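Local coordinates for uncharacterized protein (Thermus thermophilus HB8, PDB 6SCE), which is a type III CRISPR defence DNA nuclease activated by cyclic oligoadenylate, probably through binding to its CARF domains, at residues F554-R565 with L586-P597. Sequence-based numbering, arbitrary orientation.
Sequences FVECKPTDEGLR and LMVARRWRGAPP
Asp561 CB lies over one face of the Trp592 indole, above the six-membered ring. At the indole edge, Leu564 CD1 meets Trp592 CZ3 at 3.8 Å, and Trp592 NE1 donates within the ring plane to Ala595 O. The Arg565 guanidinium is turned 63° against the indole, and the CZ2 and CH2 rim of the indole lies off-centre over one guanidinium face. Three oxygens lie at the guanidinium edge, near its plane. Arg565 NH2 donates to Ala595 O at 2.7 Å, nearly straight; Arg565 NH1 donates to Pro596 O from above the carbonyl plane; and Arg565 NE and NH2 grip Asp561 OD2 side-on in a salt bridge, on the anti side of the carboxylate. Ala595 O thus takes two donors, Arg565 NH2 and Trp592 NE1, from opposite faces of its carbonyl plane. With chi1 at 66°, Asp561 CG stands between its own backbone N and carbonyl carbon, which brings Asp561 OD1 to Arg593 N; this N-H donates at 3.2 Å from above the carboxylate plane. The cluster lies at the C-terminal end of two parallel strands in the beta-alpha-beta unit of strand 551-558, helix 561-579 and strand 584-592, within a mixed sheet. The strands pair from Val555-Leu586 to Lys558-Ala589, with Glu556 N to Leu586 O at 2.9 Å and Val588 N to Glu556 O nearly linear. Helix 561-579 covers the side of Glu556, Met587 and Ala589: Leu564 CD1 packs against Ala589 CB at 3.6 Å, and Leu564 CD2 against Met587 CB. The selenomethionine chain of Met587, bent twice, lays SE against Glu556 CB at 3.9 Å; Glu556 OE1 is salt-bridged to Arg567 of the same helix.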
loop_
_atom_site.group_PDB
_atom_site.type_symbol
_atom_site.label_atom_id
_atom_site.label_comp_id
_atom_site.label_asym_id
_atom_site.label_seq_id
_atom_site.Cartn_x
_atom_site.Cartn_y
_atom_site.Cartn_z
ATOM N N PHE A 554 -12.145 7.541 -3.802
ATOM C CA PHE A 554 -13.468 6.958 -3.890
ATOM C C PHE A 554 -14.439 7.894 -3.189
ATOM O O PHE A 554 -14.110 8.485 -2.158
ATOM C CB PHE A 554 -13.503 5.593 -3.210
ATOM C CG PHE A 554 -12.639 4.566 -3.874
ATOM C CD1 PHE A 554 -12.645 4.420 -5.254
ATOM C CD2 PHE A 554 -11.826 3.735 -3.119
ATOM C CE1 PHE A 554 -11.844 3.473 -5.867
ATOM C CE2 PHE A 554 -11.030 2.783 -3.728
ATOM C CZ PHE A 554 -11.046 2.640 -5.091
ATOM N N VAL A 555 -15.641 8.002 -3.746
ATOM C CA VAL A 555 -16.648 8.926 -3.239
ATOM C C VAL A 555 -17.813 8.130 -2.652
ATOM O O VAL A 555 -18.269 7.136 -3.258
ATOM C CB VAL A 555 -17.187 9.841 -4.356
ATOM C CG1 VAL A 555 -18.188 10.853 -3.796
ATOM C CG2 VAL A 555 -16.051 10.561 -5.061
ATOM N N GLU A 556 -18.273 8.546 -1.470
ATOM C CA GLU A 556 -19.496 7.966 -0.870
ATOM C C GLU A 556 -20.469 9.111 -0.638
ATOM O O GLU A 556 -20.092 10.113 -0.037
ATOM C CB GLU A 556 -19.192 7.243 0.449
ATOM C CG GLU A 556 -20.399 6.617 1.151
ATOM C CD GLU A 556 -20.938 5.372 0.466
ATOM O OE1 GLU A 556 -20.251 4.801 -0.407
ATOM O OE2 GLU A 556 -22.059 4.948 0.814
ATOM N N CYS A 557 -21.705 8.936 -1.107
ATOM C CA CYS A 557 -22.750 9.961 -1.053
ATOM C C CYS A 557 -23.934 9.441 -0.252
ATOM O O CYS A 557 -24.481 8.390 -0.584
ATOM C CB CYS A 557 -23.254 10.282 -2.452
ATOM S SG CYS A 557 -22.051 11.142 -3.478
ATOM N N LYS A 558 -24.313 10.174 0.790
ATOM C CA LYS A 558 -25.394 9.756 1.691
ATOM C C LYS A 558 -26.317 10.939 2.006
ATOM O O LYS A 558 -25.893 12.100 1.936
ATOM C CB LYS A 558 -24.819 9.180 2.991
ATOM C CG LYS A 558 -24.205 7.782 2.862
ATOM C CD LYS A 558 -25.218 6.750 2.389
ATOM C CE LYS A 558 -24.840 5.351 2.841
ATOM N NZ LYS A 558 -25.538 4.321 2.039
ATOM N N PRO A 559 -27.595 10.650 2.347
ATOM C CA PRO A 559 -28.482 11.755 2.754
ATOM C C PRO A 559 -28.007 12.468 4.018
ATOM O O PRO A 559 -28.088 13.696 4.109
ATOM C CB PRO A 559 -29.826 11.057 2.995
ATOM C CG PRO A 559 -29.771 9.798 2.187
ATOM C CD PRO A 559 -28.322 9.375 2.183
ATOM N N THR A 560 -27.480 11.705 4.969
ATOM C CA THR A 560 -27.077 12.250 6.259
ATOM C C THR A 560 -25.673 11.784 6.665
ATOM O O THR A 560 -25.158 10.818 6.099
ATOM C CB THR A 560 -28.102 11.817 7.336
ATOM O OG1 THR A 560 -29.427 12.142 6.880
ATOM C CG2 THR A 560 -27.871 12.526 8.633
ATOM N N ASP A 561 -25.074 12.491 7.630
ATOM C CA ASP A 561 -23.873 12.041 8.340
ATOM C C ASP A 561 -23.968 10.605 8.877
ATOM O O ASP A 561 -22.946 9.973 9.140
ATOM C CB ASP A 561 -23.528 13.009 9.487
ATOM C CG ASP A 561 -24.581 13.033 10.602
ATOM O OD1 ASP A 561 -25.727 13.472 10.353
ATOM O OD2 ASP A 561 -24.241 12.657 11.746
ATOM N N GLU A 562 -25.189 10.094 9.008
ATOM C CA GLU A 562 -25.438 8.774 9.570
ATOM C C GLU A 562 -24.994 7.643 8.617
ATOM O O GLU A 562 -24.427 6.638 9.052
ATOM C CB GLU A 562 -26.931 8.643 9.898
ATOM C CG GLU A 562 -27.268 7.636 10.986
ATOM C CD GLU A 562 -28.756 7.621 11.325
ATOM O OE1 GLU A 562 -29.585 7.675 10.391
ATOM O OE2 GLU A 562 -29.101 7.550 12.525
ATOM N N GLY A 563 -25.274 7.800 7.329
ATOM C CA GLY A 563 -24.852 6.818 6.331
ATOM C C GLY A 563 -23.334 6.790 6.212
ATOM O O GLY A 563 -22.732 5.721 6.035
ATOM N N LEU A 564 -22.729 7.969 6.329
ATOM C CA LEU A 564 -21.281 8.131 6.239
ATOM C C LEU A 564 -20.572 7.542 7.458
ATOM O O LEU A 564 -19.545 6.876 7.309
ATOM C CB LEU A 564 -20.917 9.609 6.088
ATOM C CG LEU A 564 -21.543 10.338 4.901
ATOM C CD1 LEU A 564 -21.131 11.802 4.909
ATOM C CD2 LEU A 564 -21.184 9.670 3.582
ATOM N N ARG A 565 -21.112 7.771 8.658
ATOM C CA ARG A 565 -20.545 7.161 9.874
ATOM C C ARG A 565 -20.511 5.639 9.780
ATOM O O ARG A 565 -19.521 5.018 10.163
ATOM C CB ARG A 565 -21.321 7.579 11.128
ATOM C CG ARG A 565 -21.093 9.024 11.546
ATOM C CD ARG A 565 -21.933 9.403 12.758
ATOM N NE ARG A 565 -22.283 10.828 12.757
ATOM C CZ ARG A 565 -21.462 11.827 13.088
ATOM N NH1 ARG A 565 -20.207 11.594 13.447
ATOM N NH2 ARG A 565 -21.902 13.082 13.045
ATOM N N LEU A 586 -13.750 10.471 -0.248
ATOM C CA LEU A 586 -14.523 11.697 -0.080
ATOM C C LEU A 586 -15.921 11.292 0.383
ATOM O O LEU A 586 -16.611 10.549 -0.299
ATOM C CB LEU A 586 -14.582 12.467 -1.383
ATOM C CG LEU A 586 -15.276 13.833 -1.300
ATOM C CD1 LEU A 586 -14.480 14.775 -0.422
ATOM C CD2 LEU A 586 -15.461 14.392 -2.705
HETATM N N MSE A 587 -16.308 11.772 1.557
HETATM C CA MSE A 587 -17.569 11.381 2.176
HETATM C C MSE A 587 -18.442 12.607 2.138
HETATM O O MSE A 587 -18.117 13.609 2.774
HETATM C CB MSE A 587 -17.319 10.936 3.619
HETATM C CG MSE A 587 -16.098 10.035 3.780
HETATM SE SE MSE A 587 -16.548 8.255 3.084
HETATM C CE MSE A 587 -17.620 7.599 4.589
ATOM N N VAL A 588 -19.526 12.557 1.365
ATOM C CA VAL A 588 -20.398 13.734 1.160
ATOM C C VAL A 588 -21.825 13.446 1.619
ATOM O O VAL A 588 -22.471 12.482 1.153
ATOM C CB VAL A 588 -20.476 14.172 -0.325
ATOM C CG1 VAL A 588 -21.296 15.470 -0.473
ATOM C CG2 VAL A 588 -19.085 14.364 -0.906
ATOM N N ALA A 589 -22.314 14.290 2.522
ATOM C CA ALA A 589 -23.699 14.218 2.994
ATOM C C ALA A 589 -24.519 15.380 2.440
ATOM O O ALA A 589 -24.037 16.503 2.352
ATOM C CB ALA A 589 -23.743 14.242 4.514
ATOM N N ARG A 590 -25.763 15.107 2.065
ATOM C CA ARG A 590 -26.710 16.183 1.757
ATOM C C ARG A 590 -26.828 17.104 2.970
ATOM O O ARG A 590 -26.651 18.322 2.852
ATOM C CB ARG A 590 -28.079 15.609 1.396
ATOM C CG ARG A 590 -29.039 16.637 0.828
ATOM C CD ARG A 590 -30.482 16.159 0.889
ATOM N NE ARG A 590 -31.391 17.300 0.965
ATOM C CZ ARG A 590 -31.794 17.895 2.088
ATOM N NH1 ARG A 590 -32.625 18.930 2.008
ATOM N NH2 ARG A 590 -31.390 17.472 3.281
ATOM N N ARG A 591 -27.084 16.498 4.132
ATOM C CA ARG A 591 -27.231 17.230 5.393
ATOM C C ARG A 591 -26.382 16.631 6.523
ATOM O O ARG A 591 -26.577 15.481 6.917
ATOM C CB ARG A 591 -28.710 17.237 5.816
ATOM C CG ARG A 591 -29.079 18.263 6.891
ATOM C CD ARG A 591 -29.003 19.720 6.432
ATOM N NE ARG A 591 -29.693 19.974 5.160
ATOM C CZ ARG A 591 -30.267 21.129 4.804
ATOM N NH1 ARG A 591 -30.263 22.192 5.611
ATOM N NH2 ARG A 591 -30.852 21.220 3.613
ATOM N N TRP A 592 -25.456 17.421 7.056
ATOM C CA TRP A 592 -24.728 17.029 8.259
ATOM C C TRP A 592 -25.442 17.565 9.498
ATOM O O TRP A 592 -25.797 18.741 9.546
ATOM C CB TRP A 592 -23.283 17.546 8.243
ATOM C CG TRP A 592 -22.442 16.826 9.264
ATOM C CD1 TRP A 592 -22.347 17.105 10.602
ATOM C CD2 TRP A 592 -21.618 15.677 9.038
ATOM N NE1 TRP A 592 -21.506 16.210 11.216
ATOM C CE2 TRP A 592 -21.046 15.320 10.280
ATOM C CE3 TRP A 592 -21.305 14.918 7.908
ATOM C CZ2 TRP A 592 -20.179 14.234 10.419
ATOM C CZ3 TRP A 592 -20.443 13.844 8.048
ATOM C CH2 TRP A 592 -19.894 13.511 9.295
ATOM N N ARG A 593 -25.613 16.704 10.501
ATOM C CA ARG A 593 -26.260 17.074 11.765
ATOM C C ARG A 593 -25.360 16.902 12.989
ATOM O O ARG A 593 -24.946 17.893 13.592
ATOM C CB ARG A 593 -27.543 16.267 11.949
ATOM C CG ARG A 593 -28.665 16.806 11.088
ATOM C CD ARG A 593 -29.719 15.770 10.756
ATOM N NE ARG A 593 -30.492 16.198 9.593
ATOM C CZ ARG A 593 -31.522 15.533 9.079
ATOM N NH1 ARG A 593 -31.935 14.390 9.623
ATOM N NH2 ARG A 593 -32.146 16.020 8.013
ATOM N N GLY A 594 -25.054 15.651 13.336
ATOM C CA GLY A 594 -24.491 15.307 14.646
ATOM C C GLY A 594 -23.104 15.835 14.984
ATOM O O GLY A 594 -22.703 16.929 14.556
ATOM N N ALA A 595 -22.367 15.049 15.768
ATOM C CA ALA A 595 -21.017 15.422 16.195
ATOM C C ALA A 595 -20.069 15.589 15.000
ATOM O O ALA A 595 -20.422 15.236 13.869
ATOM C CB ALA A 595 -20.469 14.376 17.155
ATOM N N PRO A 596 -18.866 16.148 15.241
ATOM C CA PRO A 596 -17.814 16.057 14.224
ATOM C C PRO A 596 -17.622 14.618 13.727
ATOM O O PRO A 596 -17.915 13.673 14.473
ATOM C CB PRO A 596 -16.548 16.535 14.969
ATOM C CG PRO A 596 -16.968 16.819 16.385
ATOM C CD PRO A 596 -18.453 17.009 16.361
ATOM N N PRO A 597 -17.132 14.447 12.481
ATOM C CA PRO A 597 -16.882 13.097 11.950
ATOM C C PRO A 597 -15.814 12.332 12.755
ATOM O O PRO A 597 -14.958 12.953 13.390
ATOM C CB PRO A 597 -16.401 13.351 10.516
ATOM C CG PRO A 597 -15.964 14.773 10.470
ATOM C CD PRO A 597 -16.647 15.511 11.580
#